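Local structure of uricase (2YZC) at residues 64-67 / 68-71; 201-204 / 205-209; 255-259 / 260-264. The protein catalyses the oxidation of uric acid to 5-hydroxyisourate, with oxygen and water consumed and hydrogen peroxide released. All coordinates share one frame; numbering follows the deposited sequence.

In the fold
All three interactions are local, each made within one continuous run of chain, and they lie far apart: about 35 Å separates the centres of interactions 1 and 2, about 43 Å those of 2 and 3, and about 62 Å those of 1 and 3, which sit on opposite sides of the chain's centre. Interaction 1 is buried and polar, a helix start that grips allantoate beside a second subunit. Interaction 2, partly buried, is regular helix with one apolar flank and one charged flank, and no other chain touches it. Interaction 3 is a surface turn held mainly by backbone carbonyls, packed against two further subunits. No helix or strand is shared among them.

Interaction 1: residues 64-67 / 68-71; sequences VVAT and DTQK. With 1AL (allantoate ion), chain L.
The chain runs from the extended residues 64-66 straight into a helix, and A66 O receives Q70 N at 3.1 Å as the first full helical bond, with a weak one from T69 N, and T67 O takes K71 N as the next bond along. Q70 then reaches back past the helix start. With CG anti to the carbonyl carbon (chi1 -68°) and CD extended beyond it, the side chain brings NE2 to V65 O at 3.3 Å, with that oxygen almost in the plane of the amide. The other end, OE1, is held by S46 of strand 38-50, so the amide is fixed from both sides and ties the loop to the sheet. V65 and T69 meet at about a right angle, V65 CG1 lying 4.1 Å from T69 CG2. A water links A66 N to T69 OG1, which also bonds to T172 of a neighbouring subunit.

On the ligand side, T67 OG1 donates to allantoate O7 at 2.7 Å, and D68 N gives its hydrogen to O10 at 3.0 Å. T67 also bonds K22 through OG1, and its methyl CG2 lies 3.4 Å from O6 of the ligand. D68 has its carboxylate beside the helix, where K71, three residues on, brings NZ to OD1 at 3.2 Å from above the carboxylate plane, a salt bridge within one turn. H251, L222 and R180 of the neighbouring subunit also hydrogen-bond the allantoate. A66 is the N-cap of helix 67-78, whose first turn thus forms one wall of the uricase active site between two subunits, with T67 and K22 probably serving in its charge relay.

Interaction 2: residues 201-204 / 205-209; sequences AVYA and SVRGL
Two successive turns of helix 199-216 make this contact, with the i to i+4 ladder typical of an alpha helix. S205 N, V206 N, R207 N and G208 N bond in turn to the carbonyls of A201, V202, Y203 and A204. The V206 N to V202 O bond, at 2.8 Å, is nearly straight, with 169° at the hydrogen.

One turn apart on the buried flank, V202 and V206 meet through single methyls. CG1 of V202 lies anti to its own backbone N (chi1 175°) and so leans forward along the helix, while CG2 of V206 stands beside its backbone N and leans back, which leaves V202 CG1 and V206 CG2 3.8 Å apart. The same V206 methyl, CG2, lies 3.2 Å from V202 O, obliquely beyond the oxygen that V206 N already uses.

Y203 and R207 form the next pair round the helix. The arginine chain is extended from CG to NE and runs past the ring at a loose distance, R207 CD to CE1 of Y203 being 4.5 Å. Their polar ends share E131: R207 NE makes a salt bridge to one carboxylate oxygen, and Y203 OH is hydrogen-bonded to the other. At the more open side a water donates to A204 O at 2.7 Å, giving that oxygen a second partner besides G208 N, and accepts a weak bond from R207 NH1.

Around these turns, V206 and Y203 pack on W190 of strand 182-192, and V202 touches Y192 of the same strand. V206 also meets V233 of helix 222-236, while H237, just beyond that helix, covers V202, S205 and L209. E131, which begins strand 131-140, ties the Y203-R207 flank to the sheet.

Interaction 3: residues 255-259 / 260-264; sequences VDLQP and FGQDN
L257 is the hub of the tightly packed part: its carbonyl oxygen accepts from F260 N at 2.8 Å and from Q262 N at 3.3 Å, the two donors arriving from opposite faces of the carbonyl plane. Its CD2 methyl lies in plane at the edge of the F260 ring, 3.9 Å from CD1, while P259 CB sits over one face, offset toward the rim. Q258 O takes G261 N, and G261's positive phi helps the chain turn back. At the base N264, with CG anti to its backbone N (chi1 -177°), points ND2 straight at V255 O, 2.7 Å away on a lone pair in the carbonyl plane. N264 OD1 receives E267 N and V268 N, so one amide joins both arms of the loop.

The exposed side is looser: D256 OD1 accepts from Q258 N at 3.2 Å, and a water bridges L257 N to Q262 O. At the interface, D263 OD2 makes a salt bridge with R79 of a neighbouring subunit, whose N72 and A76 meet F260 and Q262. An Asx turn leading into a short 3-10 turn thus shapes the loop between strands 240-254 and 268-271.

Interaction 1: residues 64-67 / 68-71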
ATOM      1  N   VAL A  64       1.929 -28.175  19.738  1.00 22.31           N
ATOM      2  CA  VAL A  64       1.912 -27.245  18.617  1.00 22.54           C
ATOM      3  C   VAL A  64       1.779 -27.823  17.213  1.00 23.63           C
ATOM      4  O   VAL A  64       2.771 -28.180  16.574  1.00 24.27           O
ATOM      5  CB  VAL A  64       3.160 -26.329  18.652  1.00 22.69           C
ATOM      6  CG1 VAL A  64       3.071 -25.274  17.553  1.00 24.16           C
ATOM      7  CG2 VAL A  64       3.270 -25.657  20.010  1.00 22.02           C
ATOM      8  N   VAL A  65       0.539 -27.915  16.742  1.00 22.16           N
ATOM      9  CA  VAL A  65       0.277 -28.385  15.390  1.00 22.40           C
ATOM     10  C   VAL A  65       0.920 -27.301  14.521  1.00 21.72           C
ATOM     11  O   VAL A  65       0.462 -26.155  14.509  1.00 20.42           O
ATOM     12  CB  VAL A  65      -1.237 -28.443  15.110  1.00 22.43           C
ATOM     13  CG1 VAL A  65      -1.486 -28.778  13.650  1.00 24.68           C
ATOM     14  CG2 VAL A  65      -1.895 -29.494  16.016  1.00 24.03           C
ATOM     15  N   ALA A  66       1.985 -27.662  13.815  1.00 21.24           N
ATOM     16  CA  ALA A  66       2.718 -26.715  12.983  1.00 20.15           C
ATOM     17  C   ALA A  66       1.833 -25.828  12.113  1.00 19.79           C
ATOM     18  O   ALA A  66       0.827 -26.280  11.572  1.00 17.74           O
ATOM     19  CB  ALA A  66       3.714 -27.464  12.106  1.00 19.72           C
ATOM     20  N   THR A  67       2.206 -24.557  11.980  1.00 18.81           N
ATOM     21  CA  THR A  67       1.420 -23.668  11.143  1.00 19.10           C
ATOM     22  C   THR A  67       1.533 -24.219   9.721  1.00 19.38           C
ATOM     23  O   THR A  67       0.600 -24.116   8.938  1.00 18.53           O
ATOM     24  CB  THR A  67       1.924 -22.193  11.212  1.00 20.42           C
ATOM     25  OG1 THR A  67       3.222 -22.084  10.616  1.00 21.48           O
ATOM     26  CG2 THR A  67       2.004 -21.725  12.675  1.00 19.95           C
ATOM     27  N   ASP A  68       2.672 -24.829   9.398  1.00 19.31           N
ATOM     28  CA  ASP A  68       2.863 -25.404   8.065  1.00 19.24           C
ATOM     29  C   ASP A  68       1.820 -26.498   7.826  1.00 19.94           C
ATOM     30  O   ASP A  68       1.315 -26.656   6.717  1.00 18.37           O
ATOM     31  CB  ASP A  68       4.268 -26.007   7.917  1.00 18.83           C
ATOM     32  CG  ASP A  68       4.546 -26.507   6.501  1.00 21.40           C
ATOM     33  OD1 ASP A  68       4.842 -25.674   5.618  1.00 24.16           O
ATOM     34  OD2 ASP A  68       4.455 -27.729   6.259  1.00 24.86           O
ATOM     35  N   THR A  69       1.510 -27.258   8.874  1.00 19.78           N
ATOM     36  CA  THR A  69       0.523 -28.325   8.774  1.00 20.61           C
ATOM     37  C   THR A  69      -0.867 -27.743   8.560  1.00 19.46           C
ATOM     38  O   THR A  69      -1.674 -28.292   7.807  1.00 18.65           O
ATOM     39  CB  THR A  69       0.505 -29.188  10.045  1.00 20.90           C
ATOM     40  OG1 THR A  69       1.780 -29.819  10.203  1.00 20.64           O
ATOM     41  CG2 THR A  69      -0.580 -30.255   9.953  1.00 21.23           C
ATOM     42  N   GLN A  70      -1.146 -26.633   9.232  1.00 18.66           N
ATOM     43  CA  GLN A  70      -2.433 -25.975   9.089  1.00 18.82           C
ATOM     44  C   GLN A  70      -2.588 -25.536   7.642  1.00 17.86           C
ATOM     45  O   GLN A  70      -3.657 -25.679   7.051  1.00 18.78           O
ATOM     46  CB  GLN A  70      -2.530 -24.781  10.039  1.00 17.68           C
ATOM     47  CG  GLN A  70      -2.578 -25.207  11.509  1.00 18.55           C
ATOM     48  CD  GLN A  70      -2.667 -24.044  12.474  1.00 18.90           C
ATOM     49  OE1 GLN A  70      -3.513 -23.162  12.326  1.00 20.41           O
ATOM     50  NE2 GLN A  70      -1.798 -24.045  13.482  1.00 17.76           N
ATOM     51  N   LYS A  71      -1.509 -25.012   7.066  1.00 17.68           N
ATOM     52  CA  LYS A  71      -1.537 -24.579   5.674  1.00 17.51           C
ATOM     53  C   LYS A  71      -1.824 -25.760   4.746  1.00 16.14           C
ATOM     54  O   LYS A  71      -2.634 -25.652   3.828  1.00 16.47           O
ATOM     55  CB  LYS A  71      -0.197 -23.948   5.286  1.00 19.50           C
ATOM     56  CG  LYS A  71      -0.102 -23.592   3.810  1.00 22.03           C
ATOM     57  CD  LYS A  71       1.337 -23.346   3.380  1.00 24.83           C
ATOM     58  CE  LYS A  71       2.162 -24.628   3.456  1.00 25.43           C
ATOM     59  NZ  LYS A  71       3.544 -24.424   2.937  1.00 29.55           N
TER
HETATM   60  C1  1AL L 304       6.738 -21.577  15.315  1.00 45.51           C
HETATM   61  O2  1AL L 304       7.600 -21.392  16.189  1.00 37.64           O
HETATM   62  N3  1AL L 304       5.437 -21.846  15.613  1.00 45.14           N
HETATM   63  N4  1AL L 304       7.222 -21.481  14.014  1.00 46.42           N
HETATM   64  C5  1AL L 304       5.461 -20.509  12.292  1.00 46.93           C
HETATM   65  O6  1AL L 304       4.789 -19.847  13.109  1.00 50.03           O
HETATM   66  O7  1AL L 304       5.315 -20.504  11.061  1.00 49.05           O
HETATM   67  C8  1AL L 304       6.329 -21.651  12.880  1.00 44.87           C
HETATM   68  C9  1AL L 304       5.430 -23.764  12.001  1.00 42.80           C
HETATM   69  O10 1AL L 304       5.248 -24.297  10.883  1.00 37.22           O
HETATM   70  N11 1AL L 304       4.579 -23.960  13.058  1.00 42.21           N
HETATM   71  N12 1AL L 304       6.489 -22.956  12.253  1.00 44.66           N
HETATM   72  O   HOH W   1       2.192 -30.528  12.860  1.00 25.68           O

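Interaction 2: residues 201-204 / 205-209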
ATOM      1  N   ALA A 201     -26.776 -16.510  -0.717  1.00 22.67           N
ATOM      2  CA  ALA A 201     -28.013 -15.755  -0.895  1.00 22.71           C
ATOM      3  C   ALA A 201     -28.132 -14.607   0.104  1.00 22.41           C
ATOM      4  O   ALA A 201     -28.558 -13.507  -0.253  1.00 21.89           O
ATOM      5  CB  ALA A 201     -29.225 -16.682  -0.781  1.00 23.04           C
ATOM      6  N   VAL A 202     -27.760 -14.856   1.354  1.00 21.29           N
ATOM      7  CA  VAL A 202     -27.842 -13.805   2.361  1.00 21.33           C
ATOM      8  C   VAL A 202     -26.809 -12.715   2.084  1.00 20.79           C
ATOM      9  O   VAL A 202     -27.111 -11.530   2.203  1.00 19.95           O
ATOM     10  CB  VAL A 202     -27.652 -14.375   3.782  1.00 21.78           C
ATOM     11  CG1 VAL A 202     -27.617 -13.245   4.806  1.00 20.87           C
ATOM     12  CG2 VAL A 202     -28.797 -15.329   4.100  1.00 21.69           C
ATOM     13  N   TYR A 203     -25.593 -13.099   1.703  1.00 19.83           N
ATOM     14  CA  TYR A 203     -24.587 -12.082   1.401  1.00 19.36           C
ATOM     15  C   TYR A 203     -25.104 -11.163   0.294  1.00 19.44           C
ATOM     16  O   TYR A 203     -25.006  -9.941   0.398  1.00 19.46           O
ATOM     17  CB  TYR A 203     -23.261 -12.721   0.970  1.00 19.35           C
ATOM     18  CG  TYR A 203     -22.249 -11.719   0.449  1.00 18.41           C
ATOM     19  CD1 TYR A 203     -22.193 -11.392  -0.906  1.00 21.12           C
ATOM     20  CD2 TYR A 203     -21.361 -11.085   1.316  1.00 20.20           C
ATOM     21  CE1 TYR A 203     -21.269 -10.456  -1.386  1.00 21.77           C
ATOM     22  CE2 TYR A 203     -20.441 -10.151   0.849  1.00 21.38           C
ATOM     23  CZ  TYR A 203     -20.398  -9.844  -0.501  1.00 21.39           C
ATOM     24  OH  TYR A 203     -19.469  -8.936  -0.965  1.00 22.98           O
ATOM     25  N   ALA A 204     -25.666 -11.749  -0.760  1.00 18.65           N
ATOM     26  CA  ALA A 204     -26.187 -10.957  -1.872  1.00 20.14           C
ATOM     27  C   ALA A 204     -27.318 -10.044  -1.410  1.00 20.66           C
ATOM     28  O   ALA A 204     -27.391  -8.879  -1.802  1.00 20.97           O
ATOM     29  CB  ALA A 204     -26.677 -11.874  -2.991  1.00 20.98           C
ATOM     30  N   SER A 205     -28.204 -10.573  -0.574  1.00 21.12           N
ATOM     31  CA  SER A 205     -29.318  -9.784  -0.074  1.00 20.35           C
ATOM     32  C   SER A 205     -28.834  -8.638   0.805  1.00 20.25           C
ATOM     33  O   SER A 205     -29.299  -7.502   0.671  1.00 19.46           O
ATOM     34  CB  SER A 205     -30.276 -10.663   0.732  1.00 21.15           C
ATOM     35  OG  SER A 205     -31.240  -9.858   1.386  1.00 23.83           O
ATOM     36  N   VAL A 206     -27.912  -8.941   1.713  1.00 18.43           N
ATOM     37  CA  VAL A 206     -27.381  -7.930   2.618  1.00 18.10           C
ATOM     38  C   VAL A 206     -26.701  -6.818   1.819  1.00 19.37           C
ATOM     39  O   VAL A 206     -26.948  -5.636   2.053  1.00 18.71           O
ATOM     40  CB  VAL A 206     -26.404  -8.567   3.638  1.00 18.01           C
ATOM     41  CG1 VAL A 206     -25.669  -7.493   4.425  1.00 16.73           C
ATOM     42  CG2 VAL A 206     -27.193  -9.451   4.609  1.00 18.85           C
ATOM     43  N   ARG A 207     -25.862  -7.197   0.860  1.00 18.13           N
ATOM     44  CA  ARG A 207     -25.185  -6.203   0.025  1.00 20.97           C
ATOM     45  C   ARG A 207     -26.222  -5.275  -0.615  1.00 19.67           C
ATOM     46  O   ARG A 207     -26.082  -4.051  -0.588  1.00 19.37           O
ATOM     47  CB  ARG A 207     -24.369  -6.906  -1.068  1.00 20.78           C
ATOM     48  CG  ARG A 207     -23.788  -5.976  -2.123  1.00 22.94           C
ATOM     49  CD  ARG A 207     -23.028  -6.771  -3.179  1.00 25.50           C
ATOM     50  NE  ARG A 207     -22.502  -5.919  -4.240  1.00 25.54           N
ATOM     51  CZ  ARG A 207     -23.247  -5.308  -5.156  1.00 28.10           C
ATOM     52  NH1 ARG A 207     -24.565  -5.454  -5.154  1.00 29.68           N
ATOM     53  NH2 ARG A 207     -22.671  -4.544  -6.076  1.00 28.48           N
ATOM     54  N   GLY A 208     -27.264  -5.864  -1.190  1.00 19.36           N
ATOM     55  CA  GLY A 208     -28.302  -5.073  -1.830  1.00 19.09           C
ATOM     56  C   GLY A 208     -29.056  -4.162  -0.871  1.00 20.88           C
ATOM     57  O   GLY A 208     -29.399  -3.032  -1.220  1.00 20.52           O
ATOM     58  N   LEU A 209     -29.323  -4.646   0.338  1.00 19.33           N
ATOM     59  CA  LEU A 209     -30.043  -3.849   1.332  1.00 21.59           C
ATOM     60  C   LEU A 209     -29.212  -2.653   1.796  1.00 21.19           C
ATOM     61  O   LEU A 209     -29.744  -1.562   2.021  1.00 19.27           O
ATOM     62  CB  LEU A 209     -30.417  -4.716   2.533  1.00 20.31           C
ATOM     63  CG  LEU A 209     -31.395  -5.857   2.243  1.00 23.30           C
ATOM     64  CD1 LEU A 209     -31.504  -6.776   3.451  1.00 21.60           C
ATOM     65  CD2 LEU A 209     -32.752  -5.274   1.877  1.00 24.19           C
TER
HETATM   66  O   HOH W   2     -26.565  -7.896  -4.143  1.00 22.27           O

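Interaction 3: residues 255-259 / 260-264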
ATOM      1  N   VAL A 255     -15.007  23.160  -4.182  1.00 19.04           N
ATOM      2  CA  VAL A 255     -13.954  24.142  -4.392  1.00 18.70           C
ATOM      3  C   VAL A 255     -14.481  25.567  -4.532  1.00 20.12           C
ATOM      4  O   VAL A 255     -15.481  25.809  -5.205  1.00 19.32           O
ATOM      5  CB  VAL A 255     -13.107  23.778  -5.641  1.00 19.84           C
ATOM      6  CG1 VAL A 255     -11.986  24.792  -5.836  1.00 21.43           C
ATOM      7  CG2 VAL A 255     -12.518  22.372  -5.465  1.00 19.37           C
ATOM      8  N   ASP A 256     -13.805  26.503  -3.876  1.00 19.35           N
ATOM      9  CA  ASP A 256     -14.191  27.906  -3.942  1.00 20.90           C
ATOM     10  C   ASP A 256     -13.522  28.523  -5.157  1.00 20.16           C
ATOM     11  O   ASP A 256     -12.307  28.728  -5.174  1.00 20.52           O
ATOM     12  CB  ASP A 256     -13.766  28.649  -2.676  1.00 23.35           C
ATOM     13  CG  ASP A 256     -14.041  30.143  -2.763  1.00 25.47           C
ATOM     14  OD1 ASP A 256     -15.001  30.530  -3.464  1.00 24.26           O
ATOM     15  OD2 ASP A 256     -13.308  30.923  -2.127  1.00 28.38           O
ATOM     16  N   LEU A 257     -14.326  28.797  -6.179  1.00 20.60           N
ATOM     17  CA  LEU A 257     -13.835  29.377  -7.420  1.00 21.06           C
ATOM     18  C   LEU A 257     -14.134  30.871  -7.519  1.00 22.13           C
ATOM     19  O   LEU A 257     -13.783  31.508  -8.507  1.00 21.49           O
ATOM     20  CB  LEU A 257     -14.469  28.655  -8.615  1.00 20.33           C
ATOM     21  CG  LEU A 257     -14.289  27.132  -8.628  1.00 19.60           C
ATOM     22  CD1 LEU A 257     -15.048  26.524  -9.806  1.00 20.71           C
ATOM     23  CD2 LEU A 257     -12.815  26.805  -8.708  1.00 18.43           C
ATOM     24  N   GLN A 258     -14.779  31.431  -6.499  1.00 21.39           N
ATOM     25  CA  GLN A 258     -15.111  32.853  -6.527  1.00 22.98           C
ATOM     26  C   GLN A 258     -13.886  33.741  -6.734  1.00 23.32           C
ATOM     27  O   GLN A 258     -13.969  34.771  -7.404  1.00 23.88           O
ATOM     28  CB  GLN A 258     -15.864  33.243  -5.256  1.00 23.97           C
ATOM     29  CG  GLN A 258     -17.200  32.536  -5.154  1.00 26.04           C
ATOM     30  CD  GLN A 258     -18.037  33.002  -3.979  1.00 30.82           C
ATOM     31  OE1 GLN A 258     -19.186  32.593  -3.831  1.00 35.33           O
ATOM     32  NE2 GLN A 258     -17.467  33.857  -3.140  1.00 31.51           N
ATOM     33  N   PRO A 259     -12.731  33.356  -6.167  1.00 23.36           N
ATOM     34  CA  PRO A 259     -11.543  34.191  -6.365  1.00 23.82           C
ATOM     35  C   PRO A 259     -11.141  34.247  -7.840  1.00 24.57           C
ATOM     36  O   PRO A 259     -10.357  35.101  -8.246  1.00 26.07           O
ATOM     37  CB  PRO A 259     -10.491  33.500  -5.504  1.00 22.36           C
ATOM     38  CG  PRO A 259     -11.307  32.938  -4.382  1.00 23.44           C
ATOM     39  CD  PRO A 259     -12.486  32.347  -5.121  1.00 22.62           C
ATOM     40  N   PHE A 260     -11.690  33.337  -8.641  1.00 25.27           N
ATOM     41  CA  PHE A 260     -11.387  33.292 -10.069  1.00 26.86           C
ATOM     42  C   PHE A 260     -12.560  33.833 -10.887  1.00 26.04           C
ATOM     43  O   PHE A 260     -12.590  33.700 -12.111  1.00 26.79           O
ATOM     44  CB  PHE A 260     -11.075  31.852 -10.486  1.00 26.77           C
ATOM     45  CG  PHE A 260     -10.119  31.157  -9.563  1.00 27.27           C
ATOM     46  CD1 PHE A 260     -10.384  29.869  -9.112  1.00 28.70           C
ATOM     47  CD2 PHE A 260      -8.966  31.798  -9.120  1.00 28.29           C
ATOM     48  CE1 PHE A 260      -9.516  29.230  -8.227  1.00 30.35           C
ATOM     49  CE2 PHE A 260      -8.091  31.169  -8.237  1.00 28.41           C
ATOM     50  CZ  PHE A 260      -8.368  29.884  -7.789  1.00 29.25           C
ATOM     51  N   GLY A 261     -13.528  34.433 -10.193  1.00 25.91           N
ATOM     52  CA  GLY A 261     -14.690  35.005 -10.850  1.00 23.05           C
ATOM     53  C   GLY A 261     -15.732  34.019 -11.340  1.00 23.97           C
ATOM     54  O   GLY A 261     -16.442  34.302 -12.302  1.00 23.42           O
ATOM     55  N   GLN A 262     -15.843  32.870 -10.678  1.00 22.08           N
ATOM     56  CA  GLN A 262     -16.806  31.852 -11.085  1.00 22.37           C
ATOM     57  C   GLN A 262     -17.599  31.336  -9.891  1.00 20.95           C
ATOM     58  O   GLN A 262     -17.145  31.407  -8.753  1.00 21.32           O
ATOM     59  CB  GLN A 262     -16.099  30.633 -11.695  1.00 23.41           C
ATOM     60  CG  GLN A 262     -14.961  30.908 -12.672  1.00 27.89           C
ATOM     61  CD  GLN A 262     -14.145  29.646 -12.959  1.00 31.56           C
ATOM     62  OE1 GLN A 262     -14.445  28.888 -13.883  1.00 33.53           O
ATOM     63  NE2 GLN A 262     -13.121  29.409 -12.144  1.00 31.45           N
ATOM     64  N   ASP A 263     -18.783  30.803 -10.162  1.00 21.80           N
ATOM     65  CA  ASP A 263     -19.572  30.199  -9.103  1.00 22.79           C
ATOM     66  C   ASP A 263     -19.230  28.712  -9.207  1.00 21.25           C
ATOM     67  O   ASP A 263     -18.447  28.307 -10.070  1.00 22.22           O
ATOM     68  CB  ASP A 263     -21.075  30.409  -9.334  1.00 24.57           C
ATOM     69  CG  ASP A 263     -21.565  29.780 -10.624  1.00 30.28           C
ATOM     70  OD1 ASP A 263     -22.798  29.658 -10.782  1.00 34.18           O
ATOM     71  OD2 ASP A 263     -20.731  29.418 -11.484  1.00 30.85           O
ATOM     72  N   ASN A 264     -19.796  27.904  -8.325  1.00 20.83           N
ATOM     73  CA  ASN A 264     -19.556  26.464  -8.340  1.00 20.51           C
ATOM     74  C   ASN A 264     -20.817  25.851  -7.769  1.00 20.37           C
ATOM     75  O   ASN A 264     -20.889  25.564  -6.578  1.00 20.52           O
ATOM     76  CB  ASN A 264     -18.349  26.099  -7.469  1.00 19.45           C
ATOM     77  CG  ASN A 264     -18.014  24.608  -7.526  1.00 18.94           C
ATOM     78  OD1 ASN A 264     -18.703  23.831  -8.182  1.00 18.00           O
ATOM     79  ND2 ASN A 264     -16.954  24.212  -6.834  1.00 16.66           N
TER
HETATM   80  O   HOH W   3     -17.138  29.184  -6.365  1.00 30.62           O